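Local coordinates for protein pectate lyase (Paenibacillus sp. 0602, PDB 5GT5) that cleaves polygalacturonate, and probably partly methylated pectins too, by endo-acting beta-elimination, most likely with the help of bound calcium, at residues Leu58-Asn63 with Lys113-Ser118; Thr71-Lys76 with Ser92-Asp97; Asp296-Gln301 with Ile321-Ala326; Ile341-Tyr346 with Tyr371-Ser376. The protein carries 1 engineered substitution. All coordinates share one frame; numbering follows the deposited sequence.

Contact 1 (Leu58-Asn63 with Lys113-Ser118); sequences LNLGWN and KHAAIS
N59 and K113 form a parallel bridge between neighbouring coils of the beta-helix, and their side chains run side by side, pointing the same way. In both, CG stands anti to the carbonyl carbon (chi1 near -65°). The lysine then bends at chi3 (-89°), which brings CE into a tight approach to N59 OD1. K113 NZ lies 2.8 Å from N59 OD1, yet the hydrogen bond is weak. A water accepts from N59 ND2 and, weakly, from K113 NZ.

The backbones are also joined twice, K113 N to L58 O at 3.0 Å and L60 N to K113 O at 2.9 Å. Beyond the bridge, H114 takes a positive phi and turns the chain into strand 115-120. Its CB comes within 3.5 Å of G61 N, and a side chain at G61 would crowd that carbon. K113 CB covers one face of the imidazole over its centre, while G61 N lies at the ring's edge. L60 CB meets A115 CB at 3.7 Å, both residues being buried.

Both imidazole nitrogens are taken by carboxylates, ND1 by E64 and NE2 by E134, an arrangement that would probably stabilise a positive charge on H114 and fix its ring rotation.

Contact 2 (Thr71-Lys76 with Ser92-Asp97); sequences TSPFAK and SKITVD
F74 and I94 lie side by side and point the same way from a non-hydrogen-bonded antiparallel pair. The aromatic ring turns one face to the isoleucine: I94 CG1 sits 3.8 Å from the ring centroid and only 12° off the normal, a CH-pi contact over the centre. I94 CD1 lies over the same face, 3.7 Å from F74 CE2. This approach depends on CG1 of I94 standing anti to its carbonyl carbon (chi1 -57°). S92 OG, which is hydrogen-bonded to L60 O, lies near the ring plane at its edge, 3.9 Å from F74 CD2. Helix 36-43 adds A36, L39 and A40 around the phenylalanine.

A75 and K93 form the adjoining hydrogen-bonded pair, with side chains on the other face, and are linked both ways: A75 N to K93 O at 2.9 Å and K93 N to A75 O at 2.8 Å. After a cis peptide bond, P73 lays its CB 3.3 Å from T95 O, and its own carbonyl accepts from T95 N at 2.9 Å.

Strand 74-76 is thus an antiparallel edge added to the otherwise parallel sheet of a pectate lyase beta-helix, the sheet beside which the probable calcium ligands D152 and D174 lie.

Contact 3 (Asp296-Gln301 with Ile321-Ala326); sequences DARAAQ and ITSNGA
I321 packs against A297 and A300 in a contact of helix with loop: helix 295-301 lies on the flank of the right-handed parallel beta-helix, and the loop carrying I321 leads into strand 324-329 of one of its parallel sheets. The isoleucine buries far more surface here than any other residue of the two segments. CG1 and CG2 both rest against the carbonyl oxygen of A297, each 3.7 Å from A297 O, which also accepts the helical bond from Q301 N. CG2 reaches A297 CB at 4.0 Å, and CD1 faces A300 CB at 4.3 Å. I239 of helix 233-241 touches both I321 and A300, making a small apolar patch shared by two helices and the loop. An alanine in place of I321 would probably open a gap between A297, A300 and I239 and leave the helix less firmly seated on the loop.

Farther along, the guanidinium of R298 comes near S323 OG without bonding to it. The guanidinium is engaged by D374 through a salt bridge at NH2 and by Q345 OE1 at NH1, whereas S323 OG accepts from Q345 N.

Q301 and I321 are joined through water. Q301 has CG anti to its backbone N (chi1 172°) and bends at chi2 (71°), and it runs counter to the I321 side chain as the two pass. Two waters each donate to Q301 OE1 at 2.6 Å; one of them also donates to I321 O at 2.7 Å, and the other accepts from I321 N at 2.8 Å.

Contact 4 (Ile341-Tyr346 with Tyr371-Ser376); sequences IKDVQY and YSLDGS
Y371 has CG anti to its backbone N (chi1 179°), from where the ring passes with its edge by I341 and its hydroxyl reaches the carbonyl of V344; D343 has CG beside its own N (chi1 -77°), with the carboxylate directed at the backbone of D374. These two side chains join successive coils of the parallel beta-helix, where I341 pairs with Y371 and K342 with S372 in parallel register.

The tyrosine is met at its edge. I341 CG2 packs 3.6 Å from Y371 CD1, and V344 O lies in the ring plane, accepting from Y371 OH at 2.7 Å. A phenylalanine in place of Y371 would probably leave V344 O without this donor and the loop after strand 340-342 less firmly tied to the next coil.

D343, with positive phi, lies just past the last bridged pair. Its N gives an almost straight bond to S372 O (2.7 Å, 178° at the hydrogen), and L373 CD1 rests 3.7 Å from D343 CA. Beyond lies a type I' turn from L373 to S376, which D343 holds through OD1, met nearly along its C-O axis by D374 N at 2.9 Å. K342 NZ, which also bonds T295 OG1, makes a salt bridge to D343 OD2 from above the carboxylate plane. The carboxylates of D343 and D374 come close, and their repulsion is probably offset by K342 and by R298, the partner of D374. One water ties D343 to the turn, donating to D343 OD1 and to S372 OG (2.8 Å) while accepting from G375 N (2.9 Å).

Overall arrangement
From the N terminus, contact 1 opens at 58-63; contact 2 then opens and closes, 92-97 returning antiparallel against 71-76 and adding edge strand 74-76 to its sheet, before 113-118 closes contact 1 and so encloses contact 2 in the longer loop. The two adjoin, their centres about 9 Å apart, because strands 92-97 and 115-120 are neighbours in one sheet. Contacts 3 and 4 follow in series, uncrossed: 321-326 closes on 296-301, setting helix 295-301 on the loop into strand 324-329, then 371-376 on 341-346. They also abut, centres about 10 Å apart. Contacts 1 and 4 lie on opposite sides of the chain's centre, about 36 Å between centres, each joining strands of adjacent beta-helix coils.

Contact 1 (Leu58-Asn63 with Lys113-Ser118)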
# COMPACT_ATOMS: atom_id res chain seq x y z
N LEU A 58 9.29 27.90 9.83
CA LEU A 58 10.14 27.93 8.65
C LEU A 58 9.58 28.83 7.57
O LEU A 58 8.39 28.73 7.18
CB LEU A 58 10.34 26.52 8.07
CG LEU A 58 11.05 25.49 8.96
CD1 LEU A 58 11.09 24.16 8.25
CD2 LEU A 58 12.47 25.97 9.29
N ASN A 59 10.42 29.74 7.09
CA ASN A 59 10.07 30.66 6.02
C ASN A 59 10.75 30.17 4.77
O ASN A 59 11.97 30.33 4.59
CB ASN A 59 10.55 32.06 6.40
CG ASN A 59 9.81 32.57 7.60
OD1 ASN A 59 8.59 32.63 7.57
ND2 ASN A 59 10.53 32.85 8.68
N LEU A 60 9.97 29.51 3.91
CA LEU A 60 10.54 28.64 2.89
C LEU A 60 10.39 29.15 1.45
O LEU A 60 10.51 28.40 0.49
CB LEU A 60 9.94 27.22 3.04
CG LEU A 60 10.16 26.56 4.39
CD1 LEU A 60 9.45 25.21 4.43
CD2 LEU A 60 11.67 26.39 4.66
N GLY A 61 10.13 30.45 1.30
CA GLY A 61 10.03 31.01 -0.05
C GLY A 61 11.35 30.97 -0.81
O GLY A 61 12.42 31.10 -0.22
N TRP A 62 11.25 30.82 -2.13
CA TRP A 62 12.43 30.60 -2.97
C TRP A 62 13.46 31.73 -2.87
O TRP A 62 14.66 31.47 -2.94
CB TRP A 62 11.99 30.40 -4.41
CG TRP A 62 13.07 30.03 -5.34
CD1 TRP A 62 13.64 30.83 -6.28
CD2 TRP A 62 13.71 28.76 -5.45
NE1 TRP A 62 14.59 30.13 -6.98
CE2 TRP A 62 14.65 28.85 -6.48
CE3 TRP A 62 13.57 27.54 -4.77
CZ2 TRP A 62 15.46 27.77 -6.85
CZ3 TRP A 62 14.36 26.47 -5.14
CH2 TRP A 62 15.29 26.60 -6.17
N ASN A 63 13.01 32.98 -2.68
CA ASN A 63 13.93 34.12 -2.55
C ASN A 63 14.46 34.40 -1.14
O ASN A 63 15.35 35.25 -0.98
CB ASN A 63 13.27 35.40 -3.07
CG ASN A 63 12.82 35.28 -4.49
OD1 ASN A 63 13.45 34.60 -5.30
ND2 ASN A 63 11.71 35.94 -4.82
N LYS A 113 5.73 28.18 6.00
CA LYS A 113 5.26 29.36 5.24
C LYS A 113 5.93 29.48 3.89
O LYS A 113 7.12 29.18 3.75
CB LYS A 113 5.52 30.64 6.05
CG LYS A 113 4.71 30.74 7.33
CD LYS A 113 4.83 32.17 7.93
CE LYS A 113 6.00 32.26 8.86
NZ LYS A 113 6.50 33.68 9.04
N HIS A 114 5.15 29.90 2.89
CA HIS A 114 5.65 30.29 1.57
C HIS A 114 6.09 29.11 0.76
O HIS A 114 6.91 29.25 -0.15
CB HIS A 114 6.77 31.36 1.65
CG HIS A 114 6.45 32.44 2.63
ND1 HIS A 114 7.41 33.06 3.40
CD2 HIS A 114 5.25 32.92 3.03
CE1 HIS A 114 6.80 33.92 4.21
NE2 HIS A 114 5.50 33.87 3.99
N ALA A 115 5.53 27.94 1.06
CA ALA A 115 5.88 26.73 0.30
C ALA A 115 4.77 25.71 0.20
O ALA A 115 4.05 25.46 1.17
CB ALA A 115 7.16 26.04 0.82
N ALA A 116 4.68 25.10 -0.98
CA ALA A 116 3.83 23.93 -1.20
C ALA A 116 4.63 22.66 -0.98
O ALA A 116 5.82 22.61 -1.31
CB ALA A 116 3.33 23.93 -2.66
N ILE A 117 3.98 21.64 -0.45
CA ILE A 117 4.58 20.30 -0.29
C ILE A 117 3.90 19.33 -1.25
O ILE A 117 2.67 19.26 -1.30
CB ILE A 117 4.48 19.77 1.13
CG1 ILE A 117 5.33 20.67 2.05
CG2 ILE A 117 4.99 18.28 1.20
CD1 ILE A 117 5.26 20.29 3.49
N SER A 118 4.71 18.61 -2.02
CA SER A 118 4.22 17.58 -2.92
C SER A 118 4.81 16.26 -2.46
O SER A 118 6.03 16.14 -2.33
CB SER A 118 4.65 17.90 -4.35
OG SER A 118 4.35 16.84 -5.25
O HOH W 1 9.23 33.66 11.17

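Contact 2 (Thr71-Lys76 with Ser92-Asp97)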
# COMPACT_ATOMS: atom_id res chain seq x y z
N THR A 71 17.79 23.76 -4.21
CA THR A 71 18.12 22.58 -4.97
C THR A 71 17.12 21.51 -4.56
O THR A 71 16.57 21.62 -3.47
CB THR A 71 19.61 22.13 -4.66
OG1 THR A 71 19.98 21.09 -5.57
CG2 THR A 71 19.79 21.68 -3.20
N SER A 72 16.90 20.50 -5.40
CA SER A 72 15.99 19.41 -5.03
C SER A 72 16.31 18.95 -3.63
O SER A 72 17.49 18.74 -3.28
CB SER A 72 16.09 18.23 -6.00
OG SER A 72 15.88 18.66 -7.32
N PRO A 73 15.29 18.78 -2.78
CA PRO A 73 13.85 18.71 -3.10
C PRO A 73 13.11 20.04 -3.21
O PRO A 73 11.89 19.99 -3.36
CB PRO A 73 13.28 17.95 -1.91
CG PRO A 73 14.15 18.42 -0.75
CD PRO A 73 15.55 18.53 -1.35
N PHE A 74 13.78 21.18 -3.08
CA PHE A 74 13.15 22.49 -3.32
C PHE A 74 13.24 22.90 -4.77
O PHE A 74 14.26 22.68 -5.43
CB PHE A 74 13.88 23.59 -2.55
CG PHE A 74 13.57 23.66 -1.07
CD1 PHE A 74 14.03 22.66 -0.20
CD2 PHE A 74 12.91 24.77 -0.54
CE1 PHE A 74 13.78 22.74 1.18
CE2 PHE A 74 12.65 24.86 0.84
CZ PHE A 74 13.10 23.87 1.71
N ALA A 75 12.18 23.54 -5.27
CA ALA A 75 12.20 24.18 -6.57
C ALA A 75 11.42 25.47 -6.47
O ALA A 75 10.58 25.62 -5.58
CB ALA A 75 11.59 23.29 -7.61
N LYS A 76 11.67 26.38 -7.39
CA LYS A 76 10.86 27.60 -7.45
C LYS A 76 9.45 27.24 -7.94
O LYS A 76 9.29 26.52 -8.92
CB LYS A 76 11.49 28.62 -8.42
CG LYS A 76 10.81 29.98 -8.37
CD LYS A 76 11.37 30.94 -9.42
CE LYS A 76 10.86 30.56 -10.82
NZ LYS A 76 9.37 30.70 -11.03
N SER A 92 8.19 28.40 -2.80
CA SER A 92 8.85 27.16 -3.22
C SER A 92 7.86 26.02 -3.33
O SER A 92 6.74 26.08 -2.79
CB SER A 92 9.91 26.75 -2.19
OG SER A 92 10.94 27.74 -2.10
N LYS A 93 8.27 25.00 -4.07
CA LYS A 93 7.60 23.70 -4.06
C LYS A 93 8.60 22.68 -3.56
O LYS A 93 9.70 22.56 -4.11
CB LYS A 93 7.11 23.31 -5.45
CG LYS A 93 6.36 21.99 -5.41
CD LYS A 93 5.94 21.52 -6.79
CE LYS A 93 4.69 22.23 -7.22
NZ LYS A 93 4.20 21.69 -8.54
N ILE A 94 8.24 21.95 -2.51
CA ILE A 94 9.12 20.97 -1.89
C ILE A 94 8.56 19.60 -2.18
O ILE A 94 7.43 19.29 -1.78
CB ILE A 94 9.23 21.19 -0.38
CG1 ILE A 94 9.71 22.62 -0.07
CG2 ILE A 94 10.14 20.14 0.20
CD1 ILE A 94 9.47 23.08 1.34
N THR A 95 9.32 18.79 -2.92
CA THR A 95 8.83 17.49 -3.37
C THR A 95 9.48 16.36 -2.59
O THR A 95 10.70 16.11 -2.74
CB THR A 95 9.06 17.28 -4.87
OG1 THR A 95 8.36 18.29 -5.59
CG2 THR A 95 8.50 15.93 -5.31
N VAL A 96 8.67 15.66 -1.81
CA VAL A 96 9.06 14.48 -1.06
C VAL A 96 8.81 13.30 -1.96
O VAL A 96 7.63 12.95 -2.21
CB VAL A 96 8.19 14.37 0.21
CG1 VAL A 96 8.48 13.12 1.00
CG2 VAL A 96 8.40 15.61 1.11
N ASP A 97 9.89 12.68 -2.45
CA ASP A 97 9.80 11.72 -3.55
C ASP A 97 10.45 10.39 -3.16
O ASP A 97 11.60 10.36 -2.70
CB ASP A 97 10.54 12.29 -4.78
CG ASP A 97 10.32 11.49 -6.06
OD1 ASP A 97 9.69 10.41 -6.04
OD2 ASP A 97 10.79 11.96 -7.11

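Contact 3 (Asp296-Gln301 with Ile321-Ala326)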
# COMPACT_ATOMS: atom_id res chain seq x y z
N ASP A 296 -19.20 32.59 8.87
CA ASP A 296 -18.67 33.87 8.43
C ASP A 296 -18.75 34.06 6.93
O ASP A 296 -18.99 35.17 6.43
CB ASP A 296 -17.24 34.03 8.92
CG ASP A 296 -17.09 33.72 10.39
OD1 ASP A 296 -17.77 34.37 11.19
OD2 ASP A 296 -16.32 32.79 10.73
N ALA A 297 -18.58 32.99 6.17
CA ALA A 297 -18.78 33.10 4.74
C ALA A 297 -20.23 33.47 4.38
O ALA A 297 -20.47 34.31 3.49
CB ALA A 297 -18.38 31.81 4.06
N ARG A 298 -21.17 32.87 5.10
CA ARG A 298 -22.60 33.12 4.87
C ARG A 298 -22.89 34.60 5.17
O ARG A 298 -23.60 35.28 4.41
CB ARG A 298 -23.44 32.19 5.77
CG ARG A 298 -24.96 32.27 5.54
CD ARG A 298 -25.30 31.67 4.24
NE ARG A 298 -26.74 31.50 4.03
CZ ARG A 298 -27.22 31.09 2.87
NH1 ARG A 298 -26.40 30.85 1.86
NH2 ARG A 298 -28.54 30.95 2.69
N ALA A 299 -22.31 35.11 6.25
CA ALA A 299 -22.44 36.55 6.56
C ALA A 299 -21.86 37.43 5.46
O ALA A 299 -22.47 38.43 5.05
CB ALA A 299 -21.81 36.88 7.90
N ALA A 300 -20.69 37.07 4.95
CA ALA A 300 -20.03 37.86 3.91
C ALA A 300 -20.89 37.92 2.65
O ALA A 300 -20.90 38.94 1.96
CB ALA A 300 -18.63 37.28 3.60
N GLN A 301 -21.61 36.84 2.36
CA GLN A 301 -22.49 36.81 1.20
C GLN A 301 -23.54 37.92 1.25
O GLN A 301 -23.93 38.42 0.19
CB GLN A 301 -23.18 35.43 1.11
CG GLN A 301 -24.29 35.33 0.04
CD GLN A 301 -23.77 35.32 -1.38
OE1 GLN A 301 -23.46 34.25 -1.93
NE2 GLN A 301 -23.75 36.49 -2.01
N ILE A 321 -19.30 33.93 -2.88
CA ILE A 321 -19.25 32.87 -1.87
C ILE A 321 -19.88 31.60 -2.41
O ILE A 321 -21.08 31.53 -2.60
CB ILE A 321 -19.98 33.31 -0.60
CG1 ILE A 321 -19.35 34.59 -0.04
CG2 ILE A 321 -20.00 32.21 0.46
CD1 ILE A 321 -17.93 34.42 0.46
N THR A 322 -19.05 30.58 -2.68
CA THR A 322 -19.58 29.25 -2.98
C THR A 322 -19.95 28.65 -1.65
O THR A 322 -19.32 28.96 -0.63
CB THR A 322 -18.52 28.44 -3.71
OG1 THR A 322 -18.30 29.08 -4.98
CG2 THR A 322 -18.94 26.98 -3.95
N SER A 323 -21.02 27.86 -1.63
CA SER A 323 -21.56 27.33 -0.37
C SER A 323 -21.88 25.86 -0.51
O SER A 323 -23.04 25.45 -0.47
CB SER A 323 -22.80 28.15 0.04
OG SER A 323 -23.17 27.91 1.39
N ASN A 324 -20.82 25.08 -0.70
CA ASN A 324 -20.92 23.65 -0.87
C ASN A 324 -20.33 22.91 0.31
O ASN A 324 -19.56 23.48 1.08
CB ASN A 324 -20.18 23.18 -2.12
CG ASN A 324 -20.83 23.64 -3.42
OD1 ASN A 324 -22.00 24.08 -3.46
ND2 ASN A 324 -20.05 23.55 -4.52
N GLY A 325 -20.68 21.66 0.46
CA GLY A 325 -20.14 20.80 1.51
C GLY A 325 -19.36 19.63 0.93
O GLY A 325 -18.24 19.80 0.42
N ALA A 326 -19.95 18.44 0.99
CA ALA A 326 -19.34 17.22 0.45
C ALA A 326 -19.89 16.97 -0.96
O ALA A 326 -21.09 17.19 -1.23
CB ALA A 326 -19.67 16.02 1.37
O HOH W 2 -23.40 31.75 -1.24
O HOH W 3 -21.86 34.50 -3.96

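Contact 4 (Ile341-Tyr346 with Tyr371-Ser376)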
# COMPACT_ATOMS: atom_id res chain seq x y z
N ILE A 341 -22.94 20.55 10.35
CA ILE A 341 -22.85 21.41 9.18
C ILE A 341 -23.66 22.66 9.46
O ILE A 341 -24.86 22.57 9.78
CB ILE A 341 -23.38 20.69 7.92
CG1 ILE A 341 -22.52 19.44 7.66
CG2 ILE A 341 -23.34 21.59 6.70
CD1 ILE A 341 -22.97 18.61 6.48
N LYS A 342 -23.02 23.81 9.35
CA LYS A 342 -23.65 25.08 9.63
C LYS A 342 -23.43 26.07 8.52
O LYS A 342 -22.28 26.36 8.15
CB LYS A 342 -23.14 25.65 10.96
CG LYS A 342 -23.87 26.93 11.37
CD LYS A 342 -23.47 27.39 12.75
CE LYS A 342 -24.33 28.58 13.15
NZ LYS A 342 -24.03 29.76 12.33
N ASP A 343 -24.55 26.60 8.01
CA ASP A 343 -24.56 27.70 7.05
C ASP A 343 -23.88 27.35 5.73
O ASP A 343 -23.31 28.20 5.06
CB ASP A 343 -24.02 28.97 7.70
CG ASP A 343 -25.05 29.63 8.61
OD1 ASP A 343 -26.24 29.27 8.50
OD2 ASP A 343 -24.67 30.52 9.42
N VAL A 344 -24.02 26.09 5.36
CA VAL A 344 -23.64 25.60 4.03
C VAL A 344 -24.92 25.35 3.26
O VAL A 344 -25.74 24.53 3.67
CB VAL A 344 -22.81 24.30 4.13
CG1 VAL A 344 -22.55 23.74 2.74
CG2 VAL A 344 -21.47 24.56 4.88
N GLN A 345 -25.12 26.08 2.17
CA GLN A 345 -26.40 26.02 1.45
C GLN A 345 -26.62 24.69 0.72
O GLN A 345 -27.76 24.19 0.63
CB GLN A 345 -26.51 27.19 0.48
CG GLN A 345 -27.92 27.26 -0.19
CD GLN A 345 -28.19 28.57 -0.89
OE1 GLN A 345 -27.45 29.54 -0.72
NE2 GLN A 345 -29.26 28.61 -1.67
N TYR A 346 -25.55 24.13 0.16
CA TYR A 346 -25.64 22.91 -0.65
C TYR A 346 -24.70 21.89 -0.06
O TYR A 346 -23.63 21.61 -0.61
CB TYR A 346 -25.28 23.18 -2.12
CG TYR A 346 -26.16 24.24 -2.76
CD1 TYR A 346 -27.45 23.94 -3.16
CD2 TYR A 346 -25.69 25.54 -2.96
CE1 TYR A 346 -28.26 24.92 -3.74
CE2 TYR A 346 -26.49 26.51 -3.55
CZ TYR A 346 -27.76 26.19 -3.94
OH TYR A 346 -28.54 27.16 -4.53
N TYR A 371 -27.59 19.76 11.03
CA TYR A 371 -27.53 20.76 9.98
C TYR A 371 -28.30 22.00 10.38
O TYR A 371 -29.40 21.90 10.97
CB TYR A 371 -28.11 20.17 8.69
CG TYR A 371 -28.12 21.13 7.54
CD1 TYR A 371 -26.95 21.41 6.83
CD2 TYR A 371 -29.30 21.77 7.18
CE1 TYR A 371 -26.98 22.32 5.75
CE2 TYR A 371 -29.34 22.67 6.13
CZ TYR A 371 -28.18 22.95 5.41
OH TYR A 371 -28.24 23.83 4.36
N SER A 372 -27.76 23.16 10.05
CA SER A 372 -28.43 24.44 10.30
C SER A 372 -28.10 25.40 9.17
O SER A 372 -26.95 25.50 8.76
CB SER A 372 -27.97 25.03 11.63
OG SER A 372 -28.57 26.30 11.85
N LEU A 373 -29.12 26.09 8.65
CA LEU A 373 -28.92 27.10 7.63
C LEU A 373 -29.78 28.31 8.00
O LEU A 373 -31.01 28.20 8.07
CB LEU A 373 -29.32 26.59 6.23
CG LEU A 373 -29.11 27.61 5.09
CD1 LEU A 373 -27.62 27.90 4.91
CD2 LEU A 373 -29.73 27.14 3.76
N ASP A 374 -29.13 29.44 8.23
CA ASP A 374 -29.84 30.68 8.55
C ASP A 374 -30.79 30.48 9.73
O ASP A 374 -31.93 30.95 9.71
CB ASP A 374 -30.61 31.20 7.33
CG ASP A 374 -29.72 31.46 6.13
OD1 ASP A 374 -28.56 31.87 6.32
OD2 ASP A 374 -30.18 31.23 5.00
N GLY A 375 -30.32 29.76 10.74
CA GLY A 375 -31.09 29.54 11.95
C GLY A 375 -31.96 28.30 12.00
O GLY A 375 -32.54 28.01 13.05
N SER A 376 -32.01 27.55 10.90
CA SER A 376 -32.81 26.33 10.90
C SER A 376 -32.18 25.27 11.78
O SER A 376 -31.07 25.41 12.27
CB SER A 376 -32.97 25.79 9.48
OG SER A 376 -31.78 25.15 9.04
O HOH W 4 -27.57 28.78 11.10